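Local coordinates for protein glutathione S-transferase (PDB 6J3E) that probably catalyses the conjugation of glutathione to electrophilic substrates, as a serine-type fungal glutathione S-transferase related to bacterial etherases of the LigE kind, at residues Thr15-Trp20 and Glu251-Ala256; Tyr29-Asn32 and Pro37-Thr40; Val43-Ile48 and Glu145-Thr150; Ala134-Ala137 and Ser143-Phe146; Ala180-Ile185 and Gly238-Gln243. One frame throughout, in Å; residues are numbered along the deposited sequence.

Contact 1: Thr15-Trp20 and Glu251-Ala256; sequences TPDKAW and EVVPDA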
# COMPACT_ATOMS: atom_id res chain seq x y z
N THR A 15 19.15 -12.35 -21.07
CA THR A 15 20.07 -11.35 -21.57
C THR A 15 21.50 -11.85 -21.40
O THR A 15 21.79 -12.61 -20.48
CB THR A 15 19.95 -10.00 -20.84
OG1 THR A 15 20.44 -10.12 -19.49
CG2 THR A 15 18.53 -9.49 -20.83
N PRO A 16 22.39 -11.43 -22.29
CA PRO A 16 23.83 -11.66 -22.06
C PRO A 16 24.30 -11.24 -20.68
O PRO A 16 25.28 -11.82 -20.18
CB PRO A 16 24.48 -10.81 -23.16
CG PRO A 16 23.46 -10.80 -24.27
CD PRO A 16 22.11 -10.84 -23.61
N ASP A 17 23.65 -10.25 -20.05
CA ASP A 17 24.00 -9.87 -18.68
C ASP A 17 23.89 -11.03 -17.73
O ASP A 17 24.58 -11.04 -16.70
CB ASP A 17 23.08 -8.79 -18.14
CG ASP A 17 22.95 -7.64 -19.06
OD1 ASP A 17 23.03 -6.51 -18.58
OD2 ASP A 17 22.71 -7.84 -20.28
N LYS A 18 23.01 -11.98 -18.05
CA LYS A 18 22.48 -13.05 -17.21
C LYS A 18 21.72 -12.52 -15.99
O LYS A 18 21.32 -13.31 -15.13
CB LYS A 18 23.55 -14.08 -16.81
CG LYS A 18 24.48 -13.71 -15.68
CD LYS A 18 25.88 -14.30 -15.90
CE LYS A 18 25.85 -15.80 -15.84
NZ LYS A 18 27.19 -16.31 -15.57
N ALA A 19 21.45 -11.21 -15.94
CA ALA A 19 20.73 -10.60 -14.83
C ALA A 19 19.28 -10.36 -15.24
O ALA A 19 19.01 -9.59 -16.16
CB ALA A 19 21.37 -9.28 -14.40
N TRP A 20 18.35 -11.02 -14.55
CA TRP A 20 16.93 -10.95 -14.91
C TRP A 20 15.99 -10.70 -13.74
O TRP A 20 14.87 -10.25 -13.97
CB TRP A 20 16.51 -12.25 -15.59
CG TRP A 20 16.63 -13.36 -14.63
CD1 TRP A 20 17.73 -14.14 -14.40
CD2 TRP A 20 15.64 -13.79 -13.69
NE1 TRP A 20 17.47 -15.04 -13.40
CE2 TRP A 20 16.19 -14.84 -12.95
CE3 TRP A 20 14.32 -13.40 -13.43
CZ2 TRP A 20 15.49 -15.50 -11.95
CZ3 TRP A 20 13.63 -14.04 -12.43
CH2 TRP A 20 14.21 -15.08 -11.71
N GLU A 251 21.02 0.75 -15.60
CA GLU A 251 20.62 -0.60 -16.03
C GLU A 251 21.83 -1.31 -16.62
O GLU A 251 21.97 -1.48 -17.83
CB GLU A 251 19.47 -0.52 -17.03
CG GLU A 251 19.07 -1.86 -17.65
CD GLU A 251 18.02 -1.75 -18.73
OE1 GLU A 251 17.80 -2.74 -19.46
OE2 GLU A 251 17.39 -0.68 -18.85
N VAL A 252 22.74 -1.72 -15.73
CA VAL A 252 24.03 -2.26 -16.16
C VAL A 252 24.47 -3.37 -15.21
O VAL A 252 24.25 -3.30 -14.00
CB VAL A 252 25.13 -1.17 -16.25
CG1 VAL A 252 24.66 0.06 -17.03
CG2 VAL A 252 25.55 -0.74 -14.88
N VAL A 253 25.10 -4.40 -15.77
CA VAL A 253 25.83 -5.40 -15.00
C VAL A 253 27.32 -5.04 -15.08
O VAL A 253 27.92 -5.20 -16.16
CB VAL A 253 25.57 -6.82 -15.51
CG1 VAL A 253 24.21 -7.29 -15.05
CG2 VAL A 253 25.66 -6.85 -17.00
N PRO A 254 27.94 -4.57 -14.00
CA PRO A 254 29.19 -3.81 -14.13
C PRO A 254 30.43 -4.54 -14.64
O PRO A 254 31.52 -3.98 -14.46
CB PRO A 254 29.42 -3.31 -12.70
CG PRO A 254 28.08 -3.11 -12.19
CD PRO A 254 27.30 -4.29 -12.71
N ASP A 255 30.32 -5.74 -15.22
CA ASP A 255 31.41 -6.26 -16.04
C ASP A 255 32.59 -6.76 -15.19
O ASP A 255 33.14 -6.01 -14.38
CB ASP A 255 31.85 -5.15 -17.02
CG ASP A 255 32.23 -5.66 -18.39
OD1 ASP A 255 31.38 -6.28 -19.07
OD2 ASP A 255 33.37 -5.40 -18.82
N ALA A 256 32.98 -8.02 -15.36
CA ALA A 256 34.20 -8.53 -14.70
C ALA A 256 34.73 -9.78 -15.38
O ALA A 256 35.17 -9.73 -16.53
CB ALA A 256 33.93 -8.82 -13.22

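Contact 2: Tyr29-Asn32 and Pro37-Thr40; sequences YTLN and PYKT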
# COMPACT_ATOMS: atom_id res chain seq x y z
N TYR A 29 20.05 -2.04 -9.16
CA TYR A 29 19.77 -0.63 -9.40
C TYR A 29 20.28 0.23 -8.24
O TYR A 29 20.95 1.24 -8.46
CB TYR A 29 18.26 -0.41 -9.60
CG TYR A 29 17.76 -0.50 -11.04
CD1 TYR A 29 18.42 0.17 -12.07
CD2 TYR A 29 16.62 -1.21 -11.35
CE1 TYR A 29 17.95 0.12 -13.38
CE2 TYR A 29 16.15 -1.28 -12.65
CZ TYR A 29 16.81 -0.61 -13.67
OH TYR A 29 16.32 -0.69 -14.97
N THR A 30 20.01 -0.20 -7.00
CA THR A 30 20.38 0.61 -5.85
C THR A 30 21.90 0.76 -5.73
O THR A 30 22.41 1.87 -5.49
CB THR A 30 19.77 0.02 -4.57
OG1 THR A 30 18.36 -0.15 -4.75
CG2 THR A 30 19.98 0.95 -3.38
N LEU A 31 22.66 -0.33 -5.94
CA LEU A 31 24.12 -0.24 -5.88
C LEU A 31 24.68 0.59 -7.03
O LEU A 31 25.68 1.30 -6.85
CB LEU A 31 24.73 -1.64 -5.87
CG LEU A 31 24.51 -2.50 -4.62
CD1 LEU A 31 24.77 -3.94 -4.95
CD2 LEU A 31 25.41 -2.06 -3.48
N ASN A 32 24.05 0.53 -8.21
CA ASN A 32 24.49 1.36 -9.35
C ASN A 32 24.18 2.83 -9.11
O ASN A 32 25.01 3.70 -9.41
CB ASN A 32 23.82 0.87 -10.64
CG ASN A 32 24.34 -0.49 -11.10
OD1 ASN A 32 25.30 -1.04 -10.52
ND2 ASN A 32 23.73 -1.04 -12.14
N PRO A 37 30.87 0.11 -5.42
CA PRO A 37 31.42 -1.02 -6.18
C PRO A 37 31.02 -2.33 -5.54
O PRO A 37 30.91 -2.44 -4.31
CB PRO A 37 32.93 -0.81 -6.08
CG PRO A 37 33.10 -0.08 -4.79
CD PRO A 37 31.92 0.85 -4.70
N TYR A 38 30.81 -3.33 -6.38
CA TYR A 38 30.48 -4.65 -5.87
C TYR A 38 30.90 -5.70 -6.88
O TYR A 38 31.14 -5.41 -8.05
CB TYR A 38 28.99 -4.78 -5.60
CG TYR A 38 28.15 -4.48 -6.82
CD1 TYR A 38 27.80 -3.17 -7.12
CD2 TYR A 38 27.72 -5.49 -7.66
CE1 TYR A 38 27.04 -2.88 -8.22
CE2 TYR A 38 26.95 -5.21 -8.76
CZ TYR A 38 26.62 -3.90 -9.03
OH TYR A 38 25.86 -3.59 -10.11
N LYS A 39 30.97 -6.93 -6.40
CA LYS A 39 31.22 -8.09 -7.22
C LYS A 39 29.98 -8.97 -7.21
O LYS A 39 29.37 -9.18 -6.16
CB LYS A 39 32.45 -8.84 -6.68
CG LYS A 39 32.75 -10.17 -7.36
CD LYS A 39 33.88 -10.91 -6.64
CE LYS A 39 33.76 -10.81 -5.12
NZ LYS A 39 33.86 -12.15 -4.48
N THR A 40 29.60 -9.48 -8.38
CA THR A 40 28.42 -10.34 -8.46
C THR A 40 28.81 -11.80 -8.32
O THR A 40 29.75 -12.27 -8.96
CB THR A 40 27.66 -10.13 -9.76
OG1 THR A 40 27.13 -8.80 -9.79
CG2 THR A 40 26.50 -11.13 -9.85

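Contact 3: Val43-Ile48 and Glu145-Thr150; sequences VEYPDI and EFFRRT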
# COMPACT_ATOMS: atom_id res chain seq x y z
N VAL A 43 24.24 -17.47 -8.27
CA VAL A 43 23.78 -18.59 -7.47
C VAL A 43 22.51 -19.18 -8.08
O VAL A 43 21.54 -18.45 -8.34
CB VAL A 43 23.53 -18.18 -6.00
CG1 VAL A 43 22.91 -19.33 -5.22
CG2 VAL A 43 24.85 -17.72 -5.36
N GLU A 44 22.52 -20.49 -8.32
CA GLU A 44 21.34 -21.14 -8.85
C GLU A 44 20.27 -21.24 -7.78
O GLU A 44 20.57 -21.32 -6.58
CB GLU A 44 21.69 -22.53 -9.39
CG GLU A 44 22.65 -22.55 -10.57
CD GLU A 44 22.07 -21.96 -11.85
OE1 GLU A 44 20.83 -21.87 -11.96
OE2 GLU A 44 22.86 -21.58 -12.74
N TYR A 45 19.01 -21.22 -8.22
CA TYR A 45 17.86 -21.32 -7.32
C TYR A 45 18.01 -22.40 -6.26
O TYR A 45 17.80 -22.09 -5.07
CB TYR A 45 16.58 -21.54 -8.14
CG TYR A 45 15.71 -20.31 -8.22
CD1 TYR A 45 14.99 -19.88 -7.10
CD2 TYR A 45 15.60 -19.57 -9.39
CE1 TYR A 45 14.18 -18.75 -7.16
CE2 TYR A 45 14.80 -18.43 -9.46
CZ TYR A 45 14.09 -18.03 -8.34
OH TYR A 45 13.29 -16.91 -8.39
N PRO A 46 18.36 -23.65 -6.59
CA PRO A 46 18.37 -24.68 -5.55
C PRO A 46 19.52 -24.55 -4.54
O PRO A 46 19.46 -25.18 -3.47
CB PRO A 46 18.46 -25.99 -6.35
CG PRO A 46 19.11 -25.59 -7.64
CD PRO A 46 18.72 -24.18 -7.92
N ASP A 47 20.55 -23.76 -4.84
CA ASP A 47 21.65 -23.53 -3.92
C ASP A 47 21.44 -22.32 -3.03
O ASP A 47 22.30 -22.04 -2.19
CB ASP A 47 22.97 -23.33 -4.68
CG ASP A 47 23.19 -24.36 -5.78
OD1 ASP A 47 22.77 -25.52 -5.61
OD2 ASP A 47 23.78 -23.99 -6.82
N ILE A 48 20.34 -21.59 -3.21
CA ILE A 48 20.20 -20.30 -2.53
C ILE A 48 20.24 -20.50 -1.02
O ILE A 48 20.99 -19.83 -0.30
CB ILE A 48 18.92 -19.59 -2.99
CG1 ILE A 48 19.10 -19.06 -4.41
CG2 ILE A 48 18.58 -18.45 -2.06
CD1 ILE A 48 17.83 -18.45 -5.00
N GLU A 145 14.68 -27.05 -13.05
CA GLU A 145 14.10 -28.18 -12.32
C GLU A 145 13.51 -27.71 -10.99
O GLU A 145 12.36 -28.02 -10.66
CB GLU A 145 15.16 -29.27 -12.11
CG GLU A 145 14.66 -30.57 -11.45
CD GLU A 145 14.50 -30.49 -9.92
OE1 GLU A 145 13.53 -31.07 -9.40
OE2 GLU A 145 15.33 -29.84 -9.24
N PHE A 146 14.29 -26.92 -10.24
CA PHE A 146 13.84 -26.43 -8.95
C PHE A 146 12.66 -25.46 -9.08
O PHE A 146 11.68 -25.55 -8.33
CB PHE A 146 15.01 -25.75 -8.24
CG PHE A 146 14.69 -25.22 -6.87
CD1 PHE A 146 14.08 -23.99 -6.71
CD2 PHE A 146 15.01 -25.97 -5.73
CE1 PHE A 146 13.79 -23.50 -5.44
CE2 PHE A 146 14.72 -25.49 -4.46
CZ PHE A 146 14.12 -24.24 -4.31
N PHE A 147 12.76 -24.51 -10.01
CA PHE A 147 11.73 -23.48 -10.12
C PHE A 147 10.41 -24.07 -10.57
O PHE A 147 9.35 -23.80 -9.98
CB PHE A 147 12.20 -22.40 -11.09
CG PHE A 147 11.36 -21.16 -11.07
CD1 PHE A 147 11.67 -20.12 -10.23
CD2 PHE A 147 10.24 -21.04 -11.90
CE1 PHE A 147 10.89 -18.97 -10.20
CE2 PHE A 147 9.47 -19.90 -11.88
CZ PHE A 147 9.80 -18.86 -11.03
N ARG A 148 10.44 -24.89 -11.62
CA ARG A 148 9.21 -25.47 -12.13
C ARG A 148 8.52 -26.32 -11.06
O ARG A 148 7.30 -26.20 -10.86
CB ARG A 148 9.52 -26.28 -13.39
CG ARG A 148 8.30 -26.96 -13.94
CD ARG A 148 8.64 -27.88 -15.10
NE ARG A 148 8.91 -27.17 -16.34
CZ ARG A 148 7.96 -26.71 -17.15
NH1 ARG A 148 6.67 -26.86 -16.83
NH2 ARG A 148 8.29 -26.09 -18.27
N ARG A 149 9.29 -27.15 -10.34
CA ARG A 149 8.70 -28.09 -9.39
C ARG A 149 8.01 -27.36 -8.25
O ARG A 149 6.85 -27.65 -7.92
CB ARG A 149 9.78 -29.02 -8.82
CG ARG A 149 9.23 -30.13 -7.91
CD ARG A 149 10.14 -30.46 -6.73
NE ARG A 149 11.56 -30.30 -7.06
CZ ARG A 149 12.43 -29.69 -6.27
NH1 ARG A 149 12.01 -29.18 -5.11
NH2 ARG A 149 13.71 -29.57 -6.63
N THR A 150 8.72 -26.41 -7.64
CA THR A 150 8.18 -25.69 -6.49
C THR A 150 7.02 -24.78 -6.90
O THR A 150 6.00 -24.73 -6.20
CB THR A 150 9.28 -24.88 -5.80
OG1 THR A 150 9.87 -23.95 -6.72
CG2 THR A 150 10.37 -25.80 -5.28

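Contact 4: Ala134-Ala137 and Ser143-Phe146; sequences ATNA and SEEF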
# COMPACT_ATOMS: atom_id res chain seq x y z
N ALA A 134 7.33 -17.46 -17.82
CA ALA A 134 8.34 -16.86 -18.68
C ALA A 134 9.73 -16.96 -18.05
O ALA A 134 10.71 -17.27 -18.74
CB ALA A 134 7.98 -15.41 -18.97
N THR A 135 9.85 -16.71 -16.73
CA THR A 135 11.21 -16.76 -16.21
C THR A 135 11.70 -18.18 -16.05
O THR A 135 12.92 -18.40 -16.02
CB THR A 135 11.37 -16.02 -14.87
OG1 THR A 135 11.14 -16.92 -13.77
CG2 THR A 135 10.45 -14.88 -14.79
N ASN A 136 10.79 -19.15 -15.98
CA ASN A 136 11.23 -20.54 -15.92
C ASN A 136 11.90 -20.96 -17.22
O ASN A 136 12.97 -21.57 -17.21
CB ASN A 136 10.05 -21.46 -15.61
CG ASN A 136 10.47 -22.91 -15.52
OD1 ASN A 136 11.06 -23.31 -14.53
ND2 ASN A 136 10.15 -23.70 -16.55
N ALA A 137 11.31 -20.57 -18.35
CA ALA A 137 11.81 -20.91 -19.67
C ALA A 137 13.18 -20.32 -19.96
O ALA A 137 13.77 -20.67 -20.99
CB ALA A 137 10.83 -20.44 -20.75
N SER A 143 18.35 -24.63 -12.03
CA SER A 143 17.32 -23.73 -11.51
C SER A 143 15.95 -24.05 -12.10
O SER A 143 14.94 -23.89 -11.41
CB SER A 143 17.66 -22.27 -11.81
OG SER A 143 18.64 -21.74 -10.92
N GLU A 144 15.90 -24.49 -13.36
CA GLU A 144 14.62 -24.79 -13.99
C GLU A 144 13.93 -25.98 -13.32
O GLU A 144 12.73 -25.94 -13.06
CB GLU A 144 14.80 -25.06 -15.49
CG GLU A 144 13.51 -25.10 -16.29
CD GLU A 144 12.73 -26.41 -16.14
OE1 GLU A 144 11.49 -26.38 -16.36
OE2 GLU A 144 13.36 -27.45 -15.81
N GLU A 145 14.68 -27.05 -13.05
CA GLU A 145 14.10 -28.18 -12.32
C GLU A 145 13.51 -27.71 -10.99
O GLU A 145 12.36 -28.02 -10.66
CB GLU A 145 15.16 -29.27 -12.11
CG GLU A 145 14.66 -30.57 -11.45
CD GLU A 145 14.50 -30.49 -9.92
OE1 GLU A 145 13.53 -31.07 -9.40
OE2 GLU A 145 15.33 -29.84 -9.24
N PHE A 146 14.29 -26.92 -10.24
CA PHE A 146 13.84 -26.43 -8.95
C PHE A 146 12.66 -25.46 -9.08
O PHE A 146 11.68 -25.55 -8.33
CB PHE A 146 15.01 -25.75 -8.24
CG PHE A 146 14.69 -25.22 -6.87
CD1 PHE A 146 14.08 -23.99 -6.71
CD2 PHE A 146 15.01 -25.97 -5.73
CE1 PHE A 146 13.79 -23.50 -5.44
CE2 PHE A 146 14.72 -25.49 -4.46
CZ PHE A 146 14.12 -24.24 -4.31

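Contact 5: Ala180-Ile185 and Gly238-Gln243; sequences AGFGQI and GKWAKQ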
# COMPACT_ATOMS: atom_id res chain seq x y z
N ALA A 180 -4.35 -2.68 -14.92
CA ALA A 180 -5.03 -1.95 -13.86
C ALA A 180 -4.11 -1.72 -12.66
O ALA A 180 -4.14 -0.64 -12.03
CB ALA A 180 -6.32 -2.68 -13.47
N GLY A 181 -3.25 -2.69 -12.36
CA GLY A 181 -2.28 -2.51 -11.29
C GLY A 181 -1.37 -1.31 -11.54
O GLY A 181 -1.20 -0.46 -10.67
N PHE A 182 -0.78 -1.24 -12.72
CA PHE A 182 0.04 -0.07 -13.01
C PHE A 182 -0.79 1.20 -13.11
O PHE A 182 -0.26 2.29 -12.89
CB PHE A 182 0.85 -0.30 -14.27
CG PHE A 182 2.02 -1.18 -14.06
CD1 PHE A 182 1.87 -2.56 -14.11
CD2 PHE A 182 3.27 -0.64 -13.78
CE1 PHE A 182 2.95 -3.38 -13.89
CE2 PHE A 182 4.37 -1.46 -13.57
CZ PHE A 182 4.21 -2.83 -13.62
N GLY A 183 -2.08 1.10 -13.43
CA GLY A 183 -2.93 2.28 -13.48
C GLY A 183 -3.13 2.90 -12.12
O GLY A 183 -3.32 4.11 -12.00
N GLN A 184 -3.10 2.08 -11.07
CA GLN A 184 -3.14 2.64 -9.73
C GLN A 184 -1.84 3.33 -9.40
O GLN A 184 -1.83 4.37 -8.72
CB GLN A 184 -3.43 1.54 -8.72
CG GLN A 184 -4.70 0.82 -9.00
CD GLN A 184 -4.77 -0.43 -8.17
OE1 GLN A 184 -4.58 -1.55 -8.67
NE2 GLN A 184 -5.02 -0.27 -6.87
N ILE A 185 -0.71 2.79 -9.86
CA ILE A 185 0.54 3.49 -9.58
C ILE A 185 0.52 4.85 -10.27
O ILE A 185 0.84 5.87 -9.65
CB ILE A 185 1.76 2.66 -10.01
CG1 ILE A 185 1.73 1.28 -9.34
CG2 ILE A 185 3.06 3.38 -9.62
CD1 ILE A 185 3.08 0.56 -9.47
N GLY A 238 3.03 6.23 -21.94
CA GLY A 238 4.39 5.75 -21.87
C GLY A 238 5.08 5.90 -20.54
O GLY A 238 6.31 5.77 -20.48
N LYS A 239 4.33 6.12 -19.45
CA LYS A 239 4.96 6.48 -18.18
C LYS A 239 6.03 5.48 -17.76
O LYS A 239 7.08 5.86 -17.24
CB LYS A 239 3.91 6.62 -17.06
CG LYS A 239 4.53 6.96 -15.70
CD LYS A 239 3.47 7.14 -14.62
CE LYS A 239 2.64 8.40 -14.84
NZ LYS A 239 3.43 9.66 -14.74
N TRP A 240 5.78 4.19 -17.99
CA TRP A 240 6.72 3.19 -17.49
C TRP A 240 7.97 3.13 -18.35
O TRP A 240 9.08 2.94 -17.83
CB TRP A 240 6.01 1.85 -17.39
CG TRP A 240 4.65 2.04 -16.79
CD1 TRP A 240 3.44 1.74 -17.36
CD2 TRP A 240 4.36 2.63 -15.51
NE1 TRP A 240 2.42 2.08 -16.50
CE2 TRP A 240 2.96 2.62 -15.36
CE3 TRP A 240 5.16 3.12 -14.47
CZ2 TRP A 240 2.34 3.12 -14.21
CZ3 TRP A 240 4.54 3.61 -13.33
CH2 TRP A 240 3.15 3.62 -13.21
N ALA A 241 7.80 3.30 -19.66
CA ALA A 241 8.96 3.40 -20.54
C ALA A 241 9.85 4.55 -20.11
O ALA A 241 11.08 4.41 -20.07
CB ALA A 241 8.50 3.57 -21.99
N LYS A 242 9.24 5.67 -19.73
CA LYS A 242 10.02 6.84 -19.35
C LYS A 242 10.83 6.59 -18.08
O LYS A 242 12.01 6.98 -18.00
CB LYS A 242 9.09 8.04 -19.20
CG LYS A 242 8.34 8.33 -20.49
CD LYS A 242 7.32 9.43 -20.36
CE LYS A 242 6.56 9.62 -21.68
NZ LYS A 242 5.37 10.51 -21.53
N GLN A 243 10.25 5.91 -17.09
CA GLN A 243 11.05 5.57 -15.92
C GLN A 243 12.22 4.68 -16.30
O GLN A 243 13.33 4.87 -15.78
CB GLN A 243 10.19 4.89 -14.87
CG GLN A 243 9.28 5.86 -14.22
CD GLN A 243 8.28 5.17 -13.35
OE1 GLN A 243 7.86 4.06 -13.64
NE2 GLN A 243 7.87 5.84 -12.28

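Contact 1: Thr15-Trp20 and Glu251-Ala256
Val253, in the C-terminal tail, pushes both of its methyl groups against the turn made by Thr15 to Lys18 and the residue after it. Both branches touch Asp17, and CG1 also reaches Ala19. CG1 lies anti to the carbonyl carbon (chi1 -76°) and meets Ala19, with CG1 of Val253 3.5 Å from CB of Ala19; it also reaches the CB of Asp17. CG2, set between the backbone N and the carbonyl carbon of its own residue, lies alongside the Asp17 side chain, 3.4 Å from CB of Asp17.

Asp17 has its CG beside the backbone N (chi1 -50°), and both its CB and its OD1 lie against CG2 of the valine. The same OD1 is held in a salt bridge by NH2 of Arg220, from helix 206-222, and that guanidinium also reaches Glu251 OE1 through NH1. Within the turn, Lys18 N donates to Thr15 O at 2.8 Å, closing a type I beta turn, and Thr15 OG1 makes a weak hydrogen bond to OD2 of Asp17.

No hydrogen bond joins the tail to the turn directly. Val253 supplies an apolar surface, and the polar link runs through Arg220, which lies between two carboxylates, Asp17 and Glu251, whose OD1 and OE1 stay 6.5 Å apart. The arginine probably offsets their mutual repulsion and favours the ionised form of both, so charge and methyl packing together hold the tail against the loop that leads into helix 22-34.

Contact 2: Tyr29-Asn32 and Pro37-Thr40
The ring of Tyr38 is met in two ways from helix 22-34: Leu31 lies over one face and Asn32 comes in at the edge. CD1 of Leu31 stands 4.0 Å from the centroid of the Tyr38 ring and only 18° off the ring normal, a CH-pi contact made over the face. The leucine CB reaches the rim nearer the hydroxyl, 3.5 Å from CE1 of Tyr38, so the leucine slants over the ring, its CD1 above the side that carries CG and CD1 of the tyrosine and offset toward the rim.

Asn32 approaches at about a right angle to the tyrosine side chain, but its amide is turned only 24° from the ring plane. Tyr38 OH donates to OD1 of Asn32 at 2.6 Å, tilted from the amide's carbonyl plane. With CB of Tyr38 already directed at the helix, chi1 of 56° sets CG between the backbone N and the carbonyl carbon and lays the ring against the helix.

The pairing belongs to the beta-alpha-beta unit of strand 5-9, helix 22-34 and strand 38-42 in the thioredoxin-like domain, and it closes the short connection from the helix into the second strand. Leu93 of helix 86-96 also packs on Leu31, while the ring of Phe7 meets that of Tyr38 at about a right angle.

Both ends of the Asn32 amide are used: OD1 accepts from the phenol, and ND2 donates to the backbone oxygens of Tyr250 and Val252. These bonds fix which way the amide is flipped and connect strand, helix and C-terminal tail through one side chain.

Contact 3: Val43-Ile48 and Glu145-Thr150
Phe146, Tyr45 and Phe147 form an aromatic cluster at the interface of the two glutathione S-transferase domains. The loop after strand 38-42 of the thioredoxin-like domain here meets helix 141-153 of the all-helical domain.

Phe146 and Tyr45 have the most surface buried by the contact. The Phe146 ring, with CG anti to its backbone N (chi1 -179°), leans out from the helix onto the Tyr45-Pro46 backbone. CA of Pro46 lies over one of its faces, 4.0 Å from the ring centroid, as a CH-pi contact, and CB of Pro46 comes 3.5 Å from CD2 of Phe146. On the opposite face sits CG2 of Thr150, one turn further along the helix, so the ring is held between loop and helix. Tyr45 adds its CB, 3.8 Å from CD1 of Phe146, and the two side chains cross at roughly a right angle.

Phe147, the next residue round the helix, presents its edge to the face of Tyr45: the two ring centroids are 5.2 Å apart and the planes stand at 62°, a T-shaped pair. Arg151, which binds glutathione in another structure of this protein, touches both Tyr45 and Phe147, so the cluster borders the glutathione site.

A polar bond beside the cluster joins Ser143 OG to the backbone N of Tyr45. Where the T-shaped pair comes closest, CD1 of Phe147 stands 3.6 Å from CE2 of Tyr45, above the tyrosine ring and offset toward its rim.

Contact 4: Ala134-Ala137 and Ser143-Phe146
Asn136 and Glu144 both extend with CG opposite the backbone N, at chi1 -179° and -168°, which carries each side chain out from its helix toward the other helix. A bend at chi2 of Glu144 then brings OE1 round to the ND2 end of the amide, close to its plane. ND2 of Asn136 donates to OE1 of Glu144 at 3.0 Å, with an N-H...O angle of 161°. The lone pair used is the anti one, facing away from the other carboxylate oxygen. Amide and carboxylate planes are well turned from each other.

The methylene CG of Glu144 packs obliquely against the amide, 3.6 Å from ND2 of Asn136. The amide oxygen makes no hydrogen bond across this contact: OD1 of Asn136 and the backbone O of Glu144 are merely two acceptors placed near each other.

OE1 of Glu144 has a stronger partner in NE of Arg148, one turn on in the same helix, with which it forms a salt bridge. That arginine probably favours the ionised carboxylate, and with Asn136 it gives OE1 two donors.

The contact fastens the C-terminal end of helix 109-136 to the start of helix 141-153, across the short turn that joins them in the helical domain. Phe147 of the second helix packs on Asn136 and on Thr135, and Trp217 and Val221 of helix 206-222 cover Thr135.

Contact 5: Ala180-Ile185 and Gly238-Gln243
Phe182 is the first residue of helix 169-189 in this segment to touch Trp240 of helix 235-247. It turns its ring edge toward the indole face, with the ring centroid 4.9 Å from that of the five-membered ring and the planes at 66°, a T-shaped pair. CD2 of Phe182 is the atom over the face, 3.6 Å from CE2 of Trp240, while CB of Phe182 lies beside NE1. The phenylalanine CG sits beside its own backbone N (chi1 -77°), which points the ring across at the indole.

One turn later Ile185 meets the far, six-membered end of the indole: its CG2 is 3.6 Å from CH2 of Trp240. The tryptophan thus spans a full helical turn of its partner. Its NE1 is hydrogen-bonded to Asp236, earlier in helix 235-247, and CG of Lys239 lies over the other indole face.

The packing belongs to the buried interior of the helical domain. Ile123 of helix 109-136 lies against both Phe182 and Ile185, Val215 and Ile211 of helix 206-222 cover them in turn, and Phe232 of helix 227-232 makes a further edge-to-face pair with Phe182.

In the fold
Contact 1 ties the loop after the first strand to the C-terminal tail and so encloses all the others along the chain. Contact 2 closes first, a short turn from helix 22-34 into strand 38-42, and touches contact 1 through the tail. The chain then enters contact 3, which ends on helix 141-153 and joins the thioredoxin-like and helical domains. Contact 4, a local turn between helices 109-136 and 141-153, ends on the same helix and shares Glu145 and Phe146 with contact 3. Contact 5 follows in series, closing helix 235-247 onto helix 169-189, on the opposite side of the chain's centre from contact 3.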